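Local atomic coordinates of N-acetylmuramoyl-L-alanine amidase (Mycobacteroides abscessus, PDB entry 7AGL), a protein that probably cleaves, as a zinc-dependent amidase, the amide bond between N-acetylmuramic acid and L-alanine that ties the stem peptide to the glycan of peptidoglycan. Residues Q64-Q68 and L69-T73; S165-A168 and G169-L172; Q205-V208 and Q209-A213. All blocks are in the same frame, centred on the assembly; numbering follows the deposited sequence. Where two conformers were deposited one is given.

Contact 1: residues Q64-Q68 and L69-T73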
loop_
_atom_site.group_PDB
_atom_site.type_symbol
_atom_site.label_atom_id
_atom_site.label_comp_id
_atom_site.label_asym_id
_atom_site.label_seq_id
_atom_site.Cartn_x
_atom_site.Cartn_y
_atom_site.Cartn_z
ATOM N N GLN A 64 9.691 -11.468 0.683
ATOM C CA GLN A 64 10.318 -12.769 0.496
ATOM C C GLN A 64 10.224 -13.230 -0.956
ATOM O O GLN A 64 11.201 -13.752 -1.514
ATOM C CB GLN A 64 9.660 -13.777 1.437
ATOM C CG GLN A 64 10.340 -15.132 1.509
ATOM C CD GLN A 64 9.522 -16.133 2.310
ATOM O OE1 GLN A 64 8.356 -15.881 2.640
ATOM N NE2 GLN A 64 10.127 -17.279 2.625
ATOM N N GLN A 65 9.059 -13.045 -1.585
ATOM C CA GLN A 65 8.890 -13.466 -2.972
ATOM C C GLN A 65 9.756 -12.631 -3.908
ATOM O O GLN A 65 10.382 -13.170 -4.830
ATOM C CB GLN A 65 7.415 -13.372 -3.365
ATOM C CG GLN A 65 6.490 -14.272 -2.547
ATOM C CD GLN A 65 5.018 -14.024 -2.841
ATOM O OE1 GLN A 65 4.646 -13.669 -3.960
ATOM N NE2 GLN A 65 4.175 -14.213 -1.837
ATOM N N LEU A 66 9.816 -11.315 -3.678
ATOM C CA LEU A 66 10.640 -10.454 -4.527
ATOM C C LEU A 66 12.114 -10.802 -4.392
ATOM O O LEU A 66 12.841 -10.850 -5.393
ATOM C CB LEU A 66 10.416 -8.975 -4.187
ATOM C CG LEU A 66 9.057 -8.401 -4.592
ATOM C CD1 LEU A 66 8.902 -7.003 -4.007
ATOM C CD2 LEU A 66 8.929 -8.398 -6.126
ATOM N N THR A 67 12.577 -11.060 -3.168
ATOM C CA THR A 67 13.977 -11.442 -2.989
ATOM C C THR A 67 14.295 -12.717 -3.764
ATOM O O THR A 67 15.360 -12.831 -4.392
ATOM C CB THR A 67 14.295 -11.618 -1.499
ATOM O OG1 THR A 67 14.186 -10.353 -0.822
ATOM C CG2 THR A 67 15.697 -12.164 -1.313
ATOM N N GLN A 68 13.377 -13.683 -3.753
ATOM C CA GLN A 68 13.610 -14.912 -4.507
ATOM C C GLN A 68 13.710 -14.641 -6.006
ATOM O O GLN A 68 14.356 -15.406 -6.738
ATOM C CB GLN A 68 12.500 -15.919 -4.200
ATOM C CG GLN A 68 12.717 -17.282 -4.821
ATOM C CD GLN A 68 11.664 -18.293 -4.402
ATOM O OE1 GLN A 68 10.835 -18.017 -3.531
ATOM N NE2 GLN A 68 11.690 -19.473 -5.022
ATOM N N LEU A 69 13.086 -13.563 -6.486
ATOM C CA LEU A 69 13.202 -13.187 -7.892
ATOM C C LEU A 69 14.440 -12.348 -8.185
ATOM O O LEU A 69 14.616 -11.910 -9.327
ATOM C CB LEU A 69 11.958 -12.413 -8.335
ATOM C CG LEU A 69 10.644 -13.181 -8.337
ATOM C CD1 LEU A 69 9.509 -12.229 -8.617
ATOM C CD2 LEU A 69 10.674 -14.279 -9.382
ATOM N N GLY A 70 15.300 -12.107 -7.198
ATOM C CA GLY A 70 16.462 -11.274 -7.415
ATOM C C GLY A 70 16.198 -9.789 -7.374
ATOM O O GLY A 70 17.030 -9.008 -7.843
ATOM N N VAL A 71 15.066 -9.377 -6.833
ATOM C CA VAL A 71 14.720 -7.971 -6.707
ATOM C C VAL A 71 15.286 -7.466 -5.390
ATOM O O VAL A 71 15.141 -8.125 -4.353
ATOM C CB VAL A 71 13.194 -7.788 -6.765
ATOM C CG1 VAL A 71 12.806 -6.328 -6.494
ATOM C CG2 VAL A 71 12.665 -8.263 -8.115
ATOM N N ARG A 72 15.951 -6.317 -5.433
ATOM C CA ARG A 72 16.468 -5.685 -4.225
ATOM C C ARG A 72 15.327 -4.984 -3.496
ATOM O O ARG A 72 14.521 -4.289 -4.125
ATOM C CB ARG A 72 17.569 -4.697 -4.594
ATOM C CG ARG A 72 18.742 -5.362 -5.304
ATOM C CD ARG A 72 19.358 -4.433 -6.317
ATOM N NE ARG A 72 20.022 -3.304 -5.678
ATOM C CZ ARG A 72 20.631 -2.325 -6.345
ATOM N NH1 ARG A 72 20.650 -2.328 -7.677
ATOM N NH2 ARG A 72 21.223 -1.335 -5.682
ATOM N N THR A 73 15.224 -5.186 -2.179
ATOM C CA THR A 73 14.043 -4.720 -1.458
ATOM C C THR A 73 14.416 -3.940 -0.206
ATOM O O THR A 73 15.482 -4.124 0.381
ATOM C CB THR A 73 13.118 -5.877 -1.032
ATOM O OG1 THR A 73 13.840 -6.765 -0.170
ATOM C CG2 THR A 73 12.606 -6.656 -2.257
HETATM O O HOH W 1 15.699 -8.318 -1.678
#
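A Schellman motif, with its hydrophobic pair Leu-66 and Val-71, ends helix 51-68 where the chain turns into strand 72-75, the outermost strand at one side of the mixed sheet. Two backbone bonds define the motif. Val-71 N reaches back to Leu-66 O at 3.0 Å, and inside that loop Gly-70 N bonds to Thr-67 O at 2.9 Å. Gly-70 itself has a positive phi of 80°, where a side chain would press on the preceding carbonyl oxygen. Leu-69 N still makes a helical bond to Gln-65 O, with a second, weak one to Leu-66 O.

The apolar part of the turn lies on the inner side. CB of Val-71 faces the helix and stands 4.0 Å from Leu-66 CB, while the methyl CG2 of Thr-73, an added neighbour of the pair, comes to 3.7 Å from that same Leu-66 CB. Val-10 of the neighbouring strand 9-14 touches both Leu-66 and Val-71, joining this small cluster to the sheet.

The polar branches of the two threonines lie at the outer edge. Thr-67 OG1, set beside its own backbone N (chi1 -66°), also bonds to Arg-63 O one turn earlier. Its distance to Thr-73 OG1 is 3.7 Å, and a single water spans it: the water sits 2.7 Å from Thr-67 OG1 and 2.9 Å from Thr-73 OG1, and donates a proton to Val-71 O.

Contact 2: residues S165-A168 and G169-L172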
loop_
_atom_site.group_PDB
_atom_site.type_symbol
_atom_site.label_atom_id
_atom_site.label_comp_id
_atom_site.label_asym_id
_atom_site.label_seq_id
_atom_site.Cartn_x
_atom_site.Cartn_y
_atom_site.Cartn_z
ATOM N N SER A 165 -5.824 13.155 -4.310
ATOM C CA SER A 165 -4.874 14.221 -4.028
ATOM C C SER A 165 -4.588 14.397 -2.542
ATOM O O SER A 165 -3.747 15.235 -2.190
ATOM C CB SER A 165 -5.399 15.542 -4.591
ATOM O OG SER A 165 -6.674 15.816 -4.043
ATOM N N ASP A 166 -5.267 13.642 -1.671
ATOM C CA ASP A 166 -5.244 13.882 -0.235
ATOM C C ASP A 166 -4.187 13.082 0.507
ATOM O O ASP A 166 -4.011 13.315 1.704
ATOM C CB ASP A 166 -6.616 13.584 0.390
ATOM C CG ASP A 166 -7.124 12.159 0.101
ATOM O OD1 ASP A 166 -6.983 11.655 -1.035
ATOM O OD2 ASP A 166 -7.688 11.546 1.029
ATOM N N LEU A 167 -3.472 12.171 -0.158
ATOM C CA LEU A 167 -2.553 11.256 0.523
ATOM C C LEU A 167 -1.120 11.764 0.405
ATOM O O LEU A 167 -0.534 11.742 -0.679
ATOM C CB LEU A 167 -2.680 9.845 -0.048
ATOM C CG LEU A 167 -4.053 9.208 0.139
ATOM C CD1 LEU A 167 -4.025 7.737 -0.273
ATOM C CD2 LEU A 167 -4.502 9.380 1.580
ATOM N N ALA A 168 -0.545 12.171 1.543
ATOM C CA ALA A 168 0.841 12.645 1.570
ATOM C C ALA A 168 1.811 11.591 1.038
ATOM O O ALA A 168 2.773 11.922 0.339
ATOM C CB ALA A 168 1.225 13.036 3.003
ATOM N N GLY A 169 1.571 10.309 1.339
ATOM C CA GLY A 169 2.502 9.291 0.874
ATOM C C GLY A 169 2.549 9.186 -0.642
ATOM O O GLY A 169 3.566 8.778 -1.214
ATOM N N LEU A 170 1.461 9.559 -1.312
ATOM C CA LEU A 170 1.455 9.580 -2.769
ATOM C C LEU A 170 1.974 10.909 -3.303
ATOM O O LEU A 170 2.736 10.931 -4.280
ATOM C CB LEU A 170 0.038 9.328 -3.290
ATOM C CG LEU A 170 -0.538 7.973 -2.846
ATOM C CD1 LEU A 170 -1.890 7.750 -3.516
ATOM C CD2 LEU A 170 0.408 6.827 -3.159
ATOM N N ASN A 171 1.553 12.016 -2.683
ATOM C CA ASN A 171 1.973 13.341 -3.124
ATOM C C ASN A 171 3.487 13.507 -3.081
ATOM O O ASN A 171 4.054 14.247 -3.899
ATOM C CB ASN A 171 1.321 14.413 -2.247
ATOM C CG ASN A 171 -0.187 14.387 -2.314
ATOM O OD1 ASN A 171 -0.762 13.869 -3.262
ATOM N ND2 ASN A 171 -0.838 14.977 -1.309
ATOM N N LEU A 172 4.153 12.879 -2.111
ATOM C CA LEU A 172 5.579 13.096 -1.882
ATOM C C LEU A 172 6.468 12.145 -2.688
ATOM O O LEU A 172 7.699 12.224 -2.581
ATOM C CB LEU A 172 5.888 12.939 -0.376
ATOM C CG LEU A 172 5.243 14.015 0.503
ATOM C CD1 LEU A 172 5.338 13.601 1.978
ATOM C CD2 LEU A 172 5.908 15.380 0.277
HETATM O O HOH W 2 -2.637 11.774 -2.972
#
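Leu-167 O receives two backbone N-H groups from the short helix that follows it: a straight bond from Asn-171 N at 2.9 Å and a weak one from Leu-170 N at 3.0 Å. The side chain of Asn-171 turns back over the same turn. With CG beside the backbone N (chi1 -61°), its ND2 donates to Ser-165 O at 3.1 Å; the acceptor lies in the plane of the amide, although the donor stands above the plane of the Ser-165 carbonyl. A water accepts a bond from Leu-167 N at 3.0 Å and also lies 2.8 Å from Asn-171 OD1. Leu-167 occupies the N-cap position of helix 168-171, and the buried amide ties the loop after strand 161-164 to the first turn. Asn-171 also bonds outward, through ND2 to Asp-30 O and through OD1 to Arg-32, so both ends of the amide are fixed.

On another side of the turn, Leu-167 and Leu-170 lie side by side and point the same way, their CD1 methyls 3.9 Å apart, and both rest on Leu-179 of strand 177-184. Ala-168 O accepts Leu-172 N at 3.0 Å, and the Leu-172 side chain folds over that carbonyl, with CG 3.2 Å from Ala-168 O.

Contact 3: residues Q205-V208 and Q209-A213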
loop_
_atom_site.group_PDB
_atom_site.type_symbol
_atom_site.label_atom_id
_atom_site.label_comp_id
_atom_site.label_asym_id
_atom_site.label_seq_id
_atom_site.Cartn_x
_atom_site.Cartn_y
_atom_site.Cartn_z
ATOM N N GLN A 205 1.125 -12.747 -3.517
ATOM C CA GLN A 205 1.473 -13.241 -4.852
ATOM C C GLN A 205 0.899 -12.337 -5.927
ATOM O O GLN A 205 1.556 -12.065 -6.942
ATOM C CB GLN A 205 0.953 -14.662 -5.041
ATOM C CG GLN A 205 1.650 -15.681 -4.191
ATOM C CD GLN A 205 1.049 -17.048 -4.383
ATOM O OE1 GLN A 205 0.928 -17.529 -5.519
ATOM N NE2 GLN A 205 0.643 -17.679 -3.283
ATOM N N ALA A 206 -0.329 -11.860 -5.714
ATOM C CA ALA A 206 -0.985 -11.017 -6.707
ATOM C C ALA A 206 -0.284 -9.671 -6.823
ATOM O O ALA A 206 -0.061 -9.179 -7.933
ATOM C CB ALA A 206 -2.457 -10.828 -6.341
ATOM N N VAL A 207 0.073 -9.067 -5.683
ATOM C CA VAL A 207 0.842 -7.825 -5.708
ATOM C C VAL A 207 2.166 -8.037 -6.428
ATOM O O VAL A 207 2.580 -7.207 -7.254
ATOM C CB VAL A 207 1.043 -7.307 -4.275
ATOM C CG1 VAL A 207 2.039 -6.134 -4.243
ATOM C CG2 VAL A 207 -0.316 -6.896 -3.691
ATOM N N VAL A 208 2.856 -9.145 -6.130
ATOM C CA VAL A 208 4.120 -9.428 -6.803
ATOM C C VAL A 208 3.915 -9.530 -8.313
ATOM O O VAL A 208 4.717 -9.006 -9.091
ATOM C CB VAL A 208 4.769 -10.699 -6.221
ATOM C CG1 VAL A 208 5.901 -11.184 -7.115
ATOM C CG2 VAL A 208 5.298 -10.405 -4.816
ATOM N N GLN A 209 2.844 -10.200 -8.754
ATOM C CA GLN A 209 2.563 -10.262 -10.189
ATOM C C GLN A 209 2.403 -8.867 -10.785
ATOM O O GLN A 209 2.887 -8.594 -11.890
ATOM C CB GLN A 209 1.316 -11.114 -10.450
ATOM C CG GLN A 209 1.602 -12.595 -10.340
ATOM C CD GLN A 209 0.351 -13.453 -10.273
ATOM O OE1 GLN A 209 -0.768 -12.955 -10.163
ATOM N NE2 GLN A 209 0.545 -14.762 -10.334
ATOM N N GLY A 210 1.764 -7.957 -10.048
ATOM C CA GLY A 210 1.645 -6.585 -10.527
ATOM C C GLY A 210 2.981 -5.872 -10.605
ATOM O O GLY A 210 3.249 -5.139 -11.561
ATOM N N ILE A 211 3.827 -6.053 -9.588
ATOM C CA ILE A 211 5.160 -5.456 -9.619
ATOM C C ILE A 211 5.957 -6.008 -10.798
ATOM O O ILE A 211 6.572 -5.256 -11.568
ATOM C CB ILE A 211 5.879 -5.704 -8.277
ATOM C CG1 ILE A 211 5.147 -5.000 -7.132
ATOM C CG2 ILE A 211 7.333 -5.264 -8.361
ATOM C CD1 ILE A 211 5.675 -5.390 -5.761
ATOM N N VAL A 212 5.941 -7.334 -10.967
ATOM C CA VAL A 212 6.677 -7.961 -12.067
ATOM C C VAL A 212 6.161 -7.472 -13.416
ATOM O O VAL A 212 6.946 -7.170 -14.328
ATOM C CB VAL A 212 6.593 -9.498 -11.954
ATOM C CG1 VAL A 212 7.085 -10.152 -13.232
ATOM C CG2 VAL A 212 7.397 -9.984 -10.749
ATOM N N ALA A 213 4.837 -7.400 -13.574
ATOM C CA ALA A 213 4.278 -6.933 -14.840
ATOM C C ALA A 213 4.703 -5.499 -15.121
ATOM O O ALA A 213 5.080 -5.160 -16.252
ATOM C CB ALA A 213 2.754 -7.050 -14.816
#
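Val-207 and Ile-211, one turn apart on helix 197-215, meet on its buried side, whereas Gln-209 lies along an exposed flank. The valine offers CG1, the branch opposite its backbone N (chi1 171°), and the isoleucine brings the end of its longer branch across it, CD1 standing 4.0 Å from Val-207 CG1. Ile-211 CG1 also passes over the backbone, 3.4 Å from Val-207 O. Next to this pair, Val-208 and Val-212 repeat the pattern with a valine in place of the isoleucine: Val-208 CG1 and Val-212 CG2 are 4.1 Å apart, and the latter methyl is also 3.3 Å from Val-208 O.

Most of these apolar groups pack on other helices. Val-207 and Val-208 both press on Ile-62 of helix 51-68, while Ile-211 reaches Met-141 of helix 132-147, which also meets Ala-206 through Leu-145. Val-212 instead touches Leu-69, in the turn after helix 51-68.

The flank of Gln-209 is open to solvent, and its side chain meets backbone rather than another side chain of the contact. Extended beyond CG, it runs back along the helix surface with CG 3.4 Å from Gln-205 O and its amide carbon CD 3.8 Å from that oxygen. Ala-148 is a further apolar neighbour.

Beneath both sides the backbone is regular. Val-212 N bonds to Val-208 O at 2.8 Å with an almost straight N-H, and Gln-209, Gly-210 and Ile-211 likewise each bond to the carbonyl four residues earlier. With Val-207, Val-208 and Ile-211 turned inward and Gln-209 outside, this is an alpha-helix with a buried apolar side and a polar flank, packed against helices 51-68 and 132-147.

Contacts 1 and 3 are neighbours on one side of the chain's centre, their own centres about 12 Å apart. They touch directly: Leu-69 CD1 lies 3.7 Å from Val-212 CG2, and Leu-66 CD1 is 4.0 Å from Ile-211 CD1, so the end of helix 51-68 and the turn after it pack on helix 197-215. Contact 2 stands on the opposite side, its centre about 27 Å from that of contact 1 and about 23 Å from that of contact 3, touching neither. It is also the one near the metal: the side chain of Leu-167 is about 8 Å from the zinc ion bound by His-16, Glu-51 and His-106. Glu-51 begins the helix that contact 1 terminates.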